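Tol-Pal system protein TolB (Acinetobacter baumannii, PDB 7MX5) acts as the periplasmic component of the Tol-Pal system, which is thought to take part in outer membrane invagination during cell division and to help maintain outer membrane integrity. Local coordinates at residues P143-P146 with A147-Y150. Residues are numbered along the deposited sequence; the frame is centred on the assembly and turned at random.
Sequences PATP and AERY
R149 swings its side chain back over the start of the loop, where its guanidinium overlaps P143 and P146. The NH1 branch comes within 3.7 Å of CB of P143, an oblique approach. NH2 lies 4.0 Å from CB of P146, whose CA sits over one face of the guanidinium. CG of R149 leaves anti to the backbone N (chi1 -155°), and a bend at chi3 (-73°) brings the charged end round to the two prolines; its aliphatic part passes P143, with CG 4.0 Å from CA of that residue. Further along the loop, the side chains of T145 and E148 run alongside each other in a shared direction, with CG2 of T145 4.0 Å from CB of E148. The OG1 of T145 turns back to the O of A144 in a weak hydrogen bond. The backbone curls round so that O of T145 comes 3.1 Å from N of E148. Backbone hydrogen bonds join R149 to N142 and Y150 to S168. This surface loop connects antiparallel strands 135-141 and 150-156 in a four-stranded blade of the TolB beta-propeller, and R149 and Y150, both facing S168, form a classic beta bulge.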
loop_
_atom_site.group_PDB
_atom_site.type_symbol
_atom_site.label_atom_id
_atom_site.label_comp_id
_atom_site.label_asym_id
_atom_site.label_seq_id
_atom_site.Cartn_x
_atom_site.Cartn_y
_atom_site.Cartn_z
ATOM N N PRO A 143 9.153 -4.200 21.985
ATOM C CA PRO A 143 9.327 -4.050 23.438
ATOM C C PRO A 143 10.737 -4.361 23.899
ATOM O O PRO A 143 11.113 -3.955 25.006
ATOM C CB PRO A 143 8.310 -5.037 24.033
ATOM C CG PRO A 143 7.577 -5.647 22.871
ATOM C CD PRO A 143 8.361 -5.388 21.633
ATOM N N ALA A 144 11.528 -5.062 23.087
ATOM C CA ALA A 144 12.946 -5.265 23.355
ATOM C C ALA A 144 13.780 -4.032 23.037
ATOM O O ALA A 144 15.010 -4.129 22.967
ATOM C CB ALA A 144 13.467 -6.467 22.565
ATOM N N THR A 145 13.136 -2.888 22.823
ATOM C CA THR A 145 13.814 -1.597 22.709
ATOM C C THR A 145 12.910 -0.575 23.378
ATOM O O THR A 145 12.136 0.129 22.715
ATOM C CB THR A 145 14.099 -1.237 21.249
ATOM O OG1 THR A 145 14.918 -2.253 20.657
ATOM C CG2 THR A 145 14.829 0.098 21.158
ATOM N N PRO A 146 12.962 -0.483 24.709
ATOM C CA PRO A 146 12.012 0.391 25.418
ATOM C C PRO A 146 12.136 1.855 25.040
ATOM O O PRO A 146 11.155 2.598 25.166
ATOM C CB PRO A 146 12.351 0.154 26.897
ATOM C CG PRO A 146 13.739 -0.401 26.898
ATOM C CD PRO A 146 13.875 -1.181 25.628
ATOM N N ALA A 147 13.308 2.295 24.574
ATOM C CA ALA A 147 13.465 3.687 24.168
ATOM C C ALA A 147 12.743 3.965 22.854
ATOM O O ALA A 147 12.152 5.037 22.679
ATOM C CB ALA A 147 14.948 4.038 24.052
ATOM N N GLU A 148 12.788 3.019 21.916
ATOM C CA GLU A 148 12.024 3.137 20.681
ATOM C C GLU A 148 11.023 1.994 20.578
ATOM O O GLU A 148 11.072 1.200 19.633
ATOM C CB GLU A 148 12.946 3.147 19.460
ATOM C CG GLU A 148 14.243 3.910 19.650
ATOM C CD GLU A 148 15.178 3.760 18.465
ATOM O OE1 GLU A 148 14.755 4.069 17.331
ATOM O OE2 GLU A 148 16.333 3.330 18.666
ATOM N N ARG A 149 10.115 1.902 21.554
ATOM C CA ARG A 149 9.134 0.823 21.560
ATOM C C ARG A 149 8.238 0.885 20.329
ATOM O O ARG A 149 7.871 -0.152 19.765
ATOM C CB ARG A 149 8.299 0.885 22.839
ATOM C CG ARG A 149 7.700 -0.445 23.259
ATOM C CD ARG A 149 6.750 -0.268 24.432
ATOM N NE ARG A 149 7.465 0.004 25.673
ATOM C CZ ARG A 149 7.842 -0.927 26.540
ATOM N NH1 ARG A 149 7.582 -2.208 26.334
ATOM N NH2 ARG A 149 8.495 -0.563 27.639
ATOM N N TYR A 150 7.881 2.091 19.898
ATOM C CA TYR A 150 7.069 2.297 18.707
ATOM C C TYR A 150 7.791 3.269 17.789
ATOM O O TYR A 150 8.257 4.320 18.239
ATOM C CB TYR A 150 5.679 2.834 19.065
ATOM C CG TYR A 150 4.851 1.899 19.918
ATOM C CD1 TYR A 150 5.028 1.842 21.295
ATOM C CD2 TYR A 150 3.884 1.081 19.349
ATOM C CE1 TYR A 150 4.271 0.993 22.080
ATOM C CE2 TYR A 150 3.121 0.229 20.126
ATOM C CZ TYR A 150 3.319 0.189 21.491
ATOM O OH TYR A 150 2.563 -0.657 22.269
#